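Local coordinates for SusD superfamily protein (Bacteroides vulgatus, PDB 3MYV) that probably binds polysaccharide at the bacterial outer membrane, as other members of the SusD family do in glycan uptake, at residues 14-19 against 107-112; 34-39 against 54-59; 113-118 against 190-195; 211-216 against 339-344. All coordinates share one frame; numbering follows the deposited sequence. Where two conformers were deposited one is given.

Contact 1. Residues 14-19 against 107-112; sequences TDVDNA and NALKGE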
# COMPACT_ATOMS: atom_id res chain seq x y z
N THR A 14 -7.12 10.06 -27.12
CA THR A 14 -6.04 9.07 -27.19
C THR A 14 -4.75 9.64 -26.55
O THR A 14 -4.11 8.96 -25.75
CB THR A 14 -5.82 8.58 -28.63
OG1 THR A 14 -6.94 7.77 -29.00
CG2 THR A 14 -4.55 7.74 -28.75
N ASP A 15 -4.41 10.89 -26.86
CA ASP A 15 -3.28 11.53 -26.21
C ASP A 15 -3.45 11.50 -24.70
O ASP A 15 -2.47 11.28 -23.97
CB ASP A 15 -3.09 12.99 -26.64
CG ASP A 15 -2.68 13.14 -28.09
OD1 ASP A 15 -2.09 12.20 -28.66
OD2 ASP A 15 -2.96 14.21 -28.66
N VAL A 16 -4.68 11.75 -24.22
CA VAL A 16 -4.92 11.76 -22.78
C VAL A 16 -4.71 10.37 -22.20
O VAL A 16 -4.08 10.24 -21.15
CB VAL A 16 -6.30 12.30 -22.39
CG1 VAL A 16 -6.50 12.19 -20.88
CG2 VAL A 16 -6.44 13.80 -22.87
N ASP A 17 -5.21 9.35 -22.89
CA ASP A 17 -5.08 7.96 -22.43
C ASP A 17 -3.59 7.62 -22.28
O ASP A 17 -3.18 7.01 -21.28
CB ASP A 17 -5.81 7.00 -23.39
CG ASP A 17 -5.91 5.58 -22.87
OD1 ASP A 17 -5.91 5.37 -21.64
OD2 ASP A 17 -6.02 4.65 -23.70
N ASN A 18 -2.80 8.02 -23.27
CA ASN A 18 -1.35 7.79 -23.25
C ASN A 18 -0.65 8.52 -22.12
O ASN A 18 0.25 7.95 -21.48
CB ASN A 18 -0.71 8.17 -24.58
CG ASN A 18 -1.14 7.25 -25.72
OD1 ASN A 18 -1.48 6.08 -25.51
ND2 ASN A 18 -1.16 7.79 -26.93
N ALA A 19 -1.05 9.76 -21.86
CA ALA A 19 -0.50 10.52 -20.74
C ALA A 19 -0.82 9.79 -19.42
O ALA A 19 0.05 9.65 -18.55
CB ALA A 19 -1.06 11.96 -20.71
N ASN A 107 -14.01 11.70 -19.60
CA ASN A 107 -14.45 11.82 -18.22
C ASN A 107 -13.88 10.70 -17.35
O ASN A 107 -13.49 10.94 -16.21
CB ASN A 107 -15.99 11.84 -18.15
CG ASN A 107 -16.51 12.95 -17.27
OD1 ASN A 107 -15.80 13.92 -16.98
ND2 ASN A 107 -17.76 12.84 -16.85
N ALA A 108 -13.86 9.48 -17.89
CA ALA A 108 -13.27 8.33 -17.19
C ALA A 108 -11.77 8.56 -16.93
O ALA A 108 -11.25 8.28 -15.83
CB ALA A 108 -13.47 7.06 -18.01
N LEU A 109 -11.09 9.07 -17.94
CA LEU A 109 -9.66 9.38 -17.82
C LEU A 109 -9.40 10.51 -16.81
O LEU A 109 -8.44 10.45 -16.04
CB LEU A 109 -9.06 9.69 -19.18
CG LEU A 109 -8.96 8.48 -20.12
CD1 LEU A 109 -8.65 8.94 -21.58
CD2 LEU A 109 -7.91 7.50 -19.64
N LYS A 110 -10.26 11.52 -16.81
CA LYS A 110 -10.17 12.59 -15.81
C LYS A 110 -10.29 12.01 -14.39
O LYS A 110 -9.46 12.29 -13.52
CB LYS A 110 -11.24 13.64 -16.03
CG LYS A 110 -11.31 14.71 -14.95
CD LYS A 110 -12.40 15.77 -15.25
CE LYS A 110 -12.65 16.65 -14.02
NZ LYS A 110 -13.70 17.71 -14.28
N GLY A 111 -11.32 11.19 -14.17
CA GLY A 111 -11.51 10.53 -12.87
C GLY A 111 -10.33 9.68 -12.45
O GLY A 111 -9.90 9.69 -11.27
N GLU A 112 -9.79 8.96 -13.42
CA GLU A 112 -8.68 8.05 -13.16
C GLU A 112 -7.44 8.85 -12.77
O GLU A 112 -6.74 8.49 -11.84
CB GLU A 112 -8.39 7.17 -14.38
CG GLU A 112 -7.30 6.15 -14.14
CD GLU A 112 -6.95 5.29 -15.35
OE1 GLU A 112 -7.60 5.43 -16.42
OE2 GLU A 112 -6.01 4.47 -15.23

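Contact 2. Residues 34-39 against 54-59; sequences GAAMFA and SGVCNT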
# COMPACT_ATOMS: atom_id res chain seq x y z
N GLY A 34 7.30 -0.21 -7.51
CA GLY A 34 8.10 -1.35 -7.94
C GLY A 34 8.76 -2.11 -6.80
O GLY A 34 9.11 -3.29 -6.97
N ALA A 35 8.93 -1.45 -5.66
CA ALA A 35 9.58 -2.05 -4.49
C ALA A 35 9.49 -1.21 -3.21
O ALA A 35 9.09 -1.72 -2.16
CB ALA A 35 11.08 -2.34 -4.80
N ALA A 36 9.91 0.05 -3.27
CA ALA A 36 10.13 0.84 -2.03
C ALA A 36 8.92 0.92 -1.10
O ALA A 36 9.09 0.87 0.12
CB ALA A 36 10.66 2.25 -2.32
N MSE A 37 7.72 1.08 -1.65
CA MSE A 37 6.50 1.23 -0.80
C MSE A 37 6.30 -0.02 0.08
O MSE A 37 5.90 0.08 1.24
CB MSE A 37 5.24 1.45 -1.66
CG MSE A 37 4.64 2.81 -1.72
SE MSE A 37 4.63 3.99 -0.21
CE MSE A 37 4.48 2.84 1.29
N PHE A 38 6.65 -1.17 -0.46
CA PHE A 38 6.45 -2.44 0.20
C PHE A 38 7.52 -2.65 1.22
O PHE A 38 7.24 -3.10 2.32
CB PHE A 38 6.37 -3.57 -0.82
CG PHE A 38 5.28 -3.35 -1.84
CD1 PHE A 38 3.95 -3.49 -1.48
CD2 PHE A 38 5.58 -2.97 -3.12
CE1 PHE A 38 2.95 -3.25 -2.39
CE2 PHE A 38 4.59 -2.73 -4.04
CZ PHE A 38 3.27 -2.87 -3.69
N ALA A 39 8.76 -2.31 0.87
CA ALA A 39 9.85 -2.35 1.84
C ALA A 39 9.47 -1.54 3.06
O ALA A 39 9.69 -1.93 4.20
CB ALA A 39 11.13 -1.84 1.21
N SER A 54 22.57 -5.05 2.24
CA SER A 54 22.34 -3.61 2.19
C SER A 54 21.17 -3.27 1.27
O SER A 54 20.71 -4.12 0.47
CB SER A 54 23.60 -2.90 1.70
OG SER A 54 24.77 -3.42 2.31
N GLY A 55 20.69 -2.04 1.37
CA GLY A 55 19.65 -1.52 0.52
C GLY A 55 18.41 -1.06 1.25
O GLY A 55 18.40 -0.88 2.48
N VAL A 56 17.34 -0.88 0.49
CA VAL A 56 16.12 -0.22 1.00
C VAL A 56 15.40 -1.05 2.07
O VAL A 56 14.85 -0.49 3.02
CB VAL A 56 15.14 0.19 -0.14
CG1 VAL A 56 14.51 -1.03 -0.79
CG2 VAL A 56 14.06 1.15 0.38
N CYS A 57 15.42 -2.37 1.95
CA CYS A 57 14.84 -3.20 3.01
C CYS A 57 15.58 -2.94 4.33
O CYS A 57 14.96 -2.80 5.39
CB CYS A 57 14.90 -4.69 2.65
SG CYS A 57 13.68 -5.19 1.38
N ASN A 58 16.91 -2.87 4.26
CA ASN A 58 17.74 -2.73 5.44
C ASN A 58 17.55 -1.36 6.13
O ASN A 58 17.32 -1.30 7.33
CB ASN A 58 19.19 -2.99 5.07
CG ASN A 58 20.08 -3.01 6.28
OD1 ASN A 58 20.54 -1.98 6.73
ND2 ASN A 58 20.34 -4.18 6.81
N THR A 59 17.63 -0.28 5.35
CA THR A 59 17.50 1.07 5.89
C THR A 59 16.07 1.29 6.41
O THR A 59 15.91 1.85 7.46
CB THR A 59 17.92 2.13 4.86
OG1 THR A 59 17.09 2.06 3.68
CG2 THR A 59 19.45 1.94 4.47

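Contact 3. Residues 113-118 against 190-195; sequences TMAVIA and YAARAL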
# COMPACT_ATOMS: atom_id res chain seq x y z
N THR A 113 -7.20 9.96 -13.47
CA THR A 113 -6.11 10.88 -13.13
C THR A 113 -6.26 11.42 -11.70
O THR A 113 -5.29 11.51 -10.95
CB THR A 113 -6.05 12.04 -14.14
OG1 THR A 113 -5.88 11.52 -15.47
CG2 THR A 113 -4.89 13.02 -13.80
N MSE A 114 -7.48 11.77 -11.31
CA MSE A 114 -7.73 12.20 -9.95
C MSE A 114 -7.46 11.08 -8.96
O MSE A 114 -7.00 11.35 -7.86
CB MSE A 114 -9.15 12.74 -9.80
CG MSE A 114 -9.44 14.00 -10.62
SE MSE A 114 -11.33 14.44 -10.69
CE MSE A 114 -11.57 14.97 -8.88
N ALA A 115 -7.78 9.83 -9.32
CA ALA A 115 -7.50 8.68 -8.43
C ALA A 115 -5.97 8.53 -8.21
O ALA A 115 -5.52 8.30 -7.09
CB ALA A 115 -8.11 7.38 -9.03
N VAL A 116 -5.20 8.65 -9.29
CA VAL A 116 -3.72 8.67 -9.21
C VAL A 116 -3.22 9.77 -8.26
O VAL A 116 -2.41 9.52 -7.36
CB VAL A 116 -3.07 8.74 -10.61
CG1 VAL A 116 -1.54 8.86 -10.48
CG2 VAL A 116 -3.45 7.48 -11.47
N ILE A 117 -3.76 10.97 -8.40
CA ILE A 117 -3.39 12.09 -7.53
C ILE A 117 -3.68 11.78 -6.06
O ILE A 117 -2.85 11.99 -5.19
CB ILE A 117 -4.12 13.38 -7.99
CG1 ILE A 117 -3.49 13.87 -9.30
CG2 ILE A 117 -4.14 14.45 -6.87
CD1 ILE A 117 -4.34 14.94 -10.10
N ALA A 118 -4.86 11.22 -5.81
CA ALA A 118 -5.25 10.85 -4.46
C ALA A 118 -4.30 9.78 -3.87
O ALA A 118 -3.88 9.91 -2.75
CB ALA A 118 -6.73 10.36 -4.45
N TYR A 190 -13.80 0.19 -9.47
CA TYR A 190 -13.67 -0.70 -8.32
C TYR A 190 -12.44 -0.44 -7.48
O TYR A 190 -12.53 -0.40 -6.25
CB TYR A 190 -13.73 -2.15 -8.75
CG TYR A 190 -15.08 -2.66 -9.12
CD1 TYR A 190 -15.91 -3.28 -8.17
CD2 TYR A 190 -15.51 -2.62 -10.43
CE1 TYR A 190 -17.15 -3.78 -8.53
CE2 TYR A 190 -16.73 -3.13 -10.80
CZ TYR A 190 -17.55 -3.70 -9.85
OH TYR A 190 -18.75 -4.20 -10.26
N ALA A 191 -11.28 -0.29 -8.13
CA ALA A 191 -10.03 0.04 -7.48
C ALA A 191 -10.15 1.32 -6.69
O ALA A 191 -9.72 1.41 -5.52
CB ALA A 191 -8.88 0.17 -8.54
N ALA A 192 -10.68 2.33 -7.35
CA ALA A 192 -10.83 3.64 -6.71
C ALA A 192 -11.72 3.60 -5.46
O ALA A 192 -11.42 4.28 -4.47
CB ALA A 192 -11.39 4.70 -7.71
N ARG A 193 -12.81 2.83 -5.51
CA ARG A 193 -13.66 2.64 -4.33
C ARG A 193 -12.93 1.84 -3.24
O ARG A 193 -13.06 2.14 -2.07
CB ARG A 193 -14.99 1.95 -4.70
CG ARG A 193 -15.86 2.77 -5.69
CD ARG A 193 -16.98 1.91 -6.25
NE ARG A 193 -17.98 1.60 -5.24
CZ ARG A 193 -18.84 0.59 -5.31
NH1 ARG A 193 -18.78 -0.30 -6.32
NH2 ARG A 193 -19.75 0.46 -4.37
N ALA A 194 -12.15 0.83 -3.63
CA ALA A 194 -11.39 0.07 -2.65
C ALA A 194 -10.40 1.00 -1.92
O ALA A 194 -10.27 0.96 -0.69
CB ALA A 194 -10.66 -1.13 -3.32
N LEU A 195 -9.71 1.86 -2.68
CA LEU A 195 -8.74 2.78 -2.11
C LEU A 195 -9.44 3.78 -1.15
O LEU A 195 -8.95 4.05 -0.05
CB LEU A 195 -7.99 3.53 -3.23
CG LEU A 195 -6.95 4.58 -2.82
CD1 LEU A 195 -5.89 4.02 -1.89
CD2 LEU A 195 -6.29 5.24 -4.05

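Contact 4. Residues 211-216 against 339-344; sequences DLADQL and LIAAEA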
# COMPACT_ATOMS: atom_id res chain seq x y z
N ASP A 211 -19.58 1.11 5.24
CA ASP A 211 -20.67 1.13 4.27
C ASP A 211 -20.14 0.96 2.84
O ASP A 211 -20.74 0.26 2.03
CB ASP A 211 -21.47 2.42 4.36
CG ASP A 211 -22.32 2.54 5.60
OD1 ASP A 211 -22.57 1.53 6.27
OD2 ASP A 211 -22.76 3.67 5.87
N LEU A 212 -19.01 1.61 2.54
CA LEU A 212 -18.40 1.51 1.22
C LEU A 212 -17.83 0.11 1.00
O LEU A 212 -18.03 -0.48 -0.08
CB LEU A 212 -17.31 2.58 1.03
CG LEU A 212 -16.60 2.57 -0.35
CD1 LEU A 212 -17.59 2.56 -1.52
CD2 LEU A 212 -15.68 3.77 -0.49
N ALA A 213 -17.11 -0.41 2.00
CA ALA A 213 -16.47 -1.74 1.85
C ALA A 213 -17.55 -2.79 1.66
O ALA A 213 -17.44 -3.67 0.80
CB ALA A 213 -15.59 -2.09 3.08
N ASP A 214 -18.61 -2.68 2.44
CA ASP A 214 -19.76 -3.59 2.34
C ASP A 214 -20.39 -3.54 0.94
O ASP A 214 -20.68 -4.59 0.35
CB ASP A 214 -20.79 -3.21 3.42
CG ASP A 214 -22.06 -4.06 3.35
OD1 ASP A 214 -22.01 -5.28 3.60
OD2 ASP A 214 -23.09 -3.48 3.03
N GLN A 215 -20.61 -2.34 0.40
CA GLN A 215 -21.30 -2.23 -0.88
C GLN A 215 -20.41 -2.71 -2.00
O GLN A 215 -20.89 -3.29 -2.98
CB GLN A 215 -21.76 -0.80 -1.17
CG GLN A 215 -22.71 -0.71 -2.38
CD GLN A 215 -23.97 -1.52 -2.18
OE1 GLN A 215 -24.72 -1.31 -1.22
NE2 GLN A 215 -24.22 -2.47 -3.08
N LEU A 216 -19.10 -2.45 -1.87
CA LEU A 216 -18.12 -2.86 -2.88
C LEU A 216 -18.06 -4.39 -2.95
O LEU A 216 -17.98 -4.97 -4.05
CB LEU A 216 -16.73 -2.25 -2.52
CG LEU A 216 -15.55 -2.53 -3.46
CD1 LEU A 216 -15.88 -2.09 -4.86
CD2 LEU A 216 -14.26 -1.81 -2.96
N LEU A 339 -11.26 -7.18 5.02
CA LEU A 339 -10.63 -6.79 6.29
C LEU A 339 -10.96 -5.35 6.70
O LEU A 339 -11.08 -5.09 7.89
CB LEU A 339 -9.12 -7.03 6.26
CG LEU A 339 -8.76 -8.50 6.17
CD1 LEU A 339 -7.29 -8.68 5.82
CD2 LEU A 339 -9.11 -9.27 7.44
N ILE A 340 -11.13 -4.43 5.73
CA ILE A 340 -11.60 -3.06 6.07
C ILE A 340 -13.02 -3.11 6.68
O ILE A 340 -13.30 -2.49 7.72
CB ILE A 340 -11.57 -2.12 4.82
CG1 ILE A 340 -10.11 -1.89 4.35
CG2 ILE A 340 -12.36 -0.81 5.13
CD1 ILE A 340 -9.96 -1.25 2.96
N ALA A 341 -13.92 -3.85 6.05
CA ALA A 341 -15.26 -4.00 6.62
C ALA A 341 -15.21 -4.62 8.04
O ALA A 341 -15.92 -4.18 8.96
CB ALA A 341 -16.13 -4.87 5.70
N ALA A 342 -14.36 -5.64 8.20
CA ALA A 342 -14.18 -6.32 9.49
C ALA A 342 -13.65 -5.37 10.54
O ALA A 342 -14.15 -5.36 11.68
CB ALA A 342 -13.24 -7.57 9.34
N GLU A 343 -12.66 -4.56 10.17
CA GLU A 343 -12.07 -3.62 11.16
C GLU A 343 -13.04 -2.50 11.56
O GLU A 343 -13.22 -2.18 12.75
CB GLU A 343 -10.75 -3.07 10.65
CG GLU A 343 -10.07 -2.20 11.65
CD GLU A 343 -8.74 -1.64 11.20
OE1 GLU A 343 -8.11 -2.17 10.29
OE2 GLU A 343 -8.31 -0.62 11.80
N ALA A 344 -13.66 -1.89 10.56
CA ALA A 344 -14.56 -0.78 10.79
C ALA A 344 -15.81 -1.29 11.54
O ALA A 344 -16.29 -0.63 12.47
CB ALA A 344 -14.94 -0.12 9.43

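Contact 1. Residues 14-19 against 107-112
With chi1 at -69°, Leu109 holds its CG on the backbone-N side, which sets CD1 against Val16 and the backbone of Asp17, and CD2 against Asp17; Val16, whose CG1 stands opposite the backbone N (chi1 176°), sends that methyl back toward the leucine. This is plain helix-helix packing in the N-terminal, helical part of the SusD fold: helix 13-27 lies beside helix 103-128, and Leu109 reaches across to Val16 and Asp17. Val16 and Leu109 lie alongside, pointing opposite ways, so that Val16 CG1 is 4.0 Å from Leu109 CD1 and equally far from Leu109 CB. Leu109 CD1 then reaches the main chain itself, 3.7 Å from Asp17 N, which leaves the leucine tip in contact with backbone as well as side chain.

The Asp17 side chain lies roughly perpendicular to that of Leu109. Asp17 CB meets Leu109 CD1 at 3.9 Å, while the carboxylate passes the other methyl without a hydrogen bond. The acid is held from outside the pair: OD1 forms a salt bridge with Arg186 NH1, and the same arginine uses NE to bind OE2 of Glu112, one turn on from Leu109. Arg186 thus probably eases the repulsion between two carboxylates whose OD1 and OE1 atoms, in Asp17 and Glu112, are 5.5 Å apart. The leucine completes the arrangement, with Leu109 CD2 resting 3.5 Å from Asp17 OD1.

Contact 2. Residues 34-39 against 54-59
Two helix starts pack against each other here: Ala36 and Ala39, from the beginning of helix 36-43, face Val56 and Cys57, which open helix 56-61. The backbones come near, with Ala39 CA 5.2 Å from Cys57 CA, because the first helix presents nothing larger than a methyl on this side. Val56 supplies two of the three touches. Its chi1 of 69° places CG1 between the backbone N and the carbonyl carbon, and from there this methyl of Val56 meets Ala39 CB at 4.0 Å. The other branch, Val56 CG2, anti to the backbone N, comes within 4.5 Å of Ala36 CB, one turn before Ala39. Val56 therefore spans two methyls of the opposing helix, and Cys57 adds a third touch from the side, its SG 4.2 Å from Ala39 CB.

Both helices belong to the SusD-family scaffold, and each is entered through an N-cap residue, Ala35 in one and Gly55 in the other. The backbone of Gly55, with phi at 120°, would press a CB against the carbonyl O of Ser54, so glycine suits the turn into helix 56-61. Within that turn Thr59 N is bonded to Gly55 O at 3.0 Å, and in the partner Ala39 N is bonded to Ala35 O at 3.1 Å. Trp265 of helix 265-268 joins the packing, touching both Ala39 and Cys57 and stacking its ring with that of Phe38. Lys276 also lies against Cys57, and its NZ is hydrogen-bonded to the carbonyl O of Ser54.

Contact 3. Residues 113-118 against 190-195
Ala115 and Ala192 meet methyl to methyl, CB to CB at 4.4 Å, where helix 103-128 passes helix 189-202; neither has a rotamer to choose, and the spacing of 6.3 Å between Ala115 CA and Ala192 CA follows from their small size. The conformational choice is made by Leu195, one turn further along. Its CG stands opposite the backbone N (chi1 178°) and chi2 is 55°, which extends the side chain toward the other helix with CD2 leading. Leu195 CD2 settles 4.4 Å from Ala115 O, a loose van der Waals approach of a methyl to a carbonyl oxygen, and it lies 5.2 Å from Ala118 CB, a looser neighbour. CD1 points further off from both.

The longer side chains turn to other partners. Val116 packs on helix 13-27 and on Ile82, while Ile117 goes to helix 77-94 and to Phe166. On the second helix, Arg193 bends at its third torsion (chi3 70°) and ends in a salt bridge between NH1 and Asp219 OD2, with Leu216 beside it. Tyr190 brings its ring against that of Tyr226, the two planes about 60° apart. No hydrogen bond crosses between 113-118 and 190-195. Alanines at the closest approach, flanked by Leu195, with larger side chains buried against neighbouring helices, fit the helix-on-helix packing of the SusD scaffold, whose sequence family is grouped with the TPR proteins.

Contact 4. Residues 211-216 against 339-344
Ala213 CB presses straight onto the helix of Ala341, touching its backbone N at 3.8 Å and its CB at 3.9 Å. This is the tight part of the contact between helix 206-223 and helix 334-348, helix-helix packing within the helical SusD-family scaffold: the two CA atoms, of Ala213 and Ala341, are only 5.4 Å apart, which two alanines facing each other allow. Ile340 closes in beside them. Its chi1 of -66° puts CG2 opposite the backbone N, and this branch of Ile340 meets Ala213 CB at 4.0 Å, while CG1 carries the longer arm, with CD1 at its end, off to another side.

Away from this point the contact loosens quickly. Asp214, next in the chain, keeps its CB 5.4 Å from Ala341 CB, and its carboxylate turns to Tyr359 OH and Lys218 NZ; Tyr359 also lies against Ala341, so this hydrogen bond borders the packed alanines. Gln215 is exposed and Asp211 partly so, the latter paired with Arg207. On the far side of helix 334-348, Glu343 is buried and heavily bound: OE1 takes Arg387, and OE2 takes Arg403, Lys347 and Asn404, a setting that would probably keep it negatively charged.

The pairing of 211-216 with 339-344 therefore rests on van der Waals contact alone, apolar between the side chains. With no hydrogen bond or ion pair across it, the fit depends on the smallness of Ala213 and Ala341, and the acids Asp211, Asp214 and Glu343 find their partners outside the two segments.

In the fold
Contacts 1 and 3 share helix 103-128: their segments adjoin in sequence, and the centres are 13 Å apart, so this helix meets helix 13-27 first and helix 189-202 nearly two turns later. Contact 3 leads on to contact 4 through consecutive helices 189-202 and 206-223, which touch directly, Leu216 CD2 lying 3.4 Å from Ala194 CA; these two centres are 16 Å apart. Contact 2 stands apart, across the chain's centre from contacts 3 and 4, at about 24 and 30 Å between centres. The sodium ion is bound by Asn254, Ser255, Asp258, Pro260 and Leu325, none of them in the four contacts.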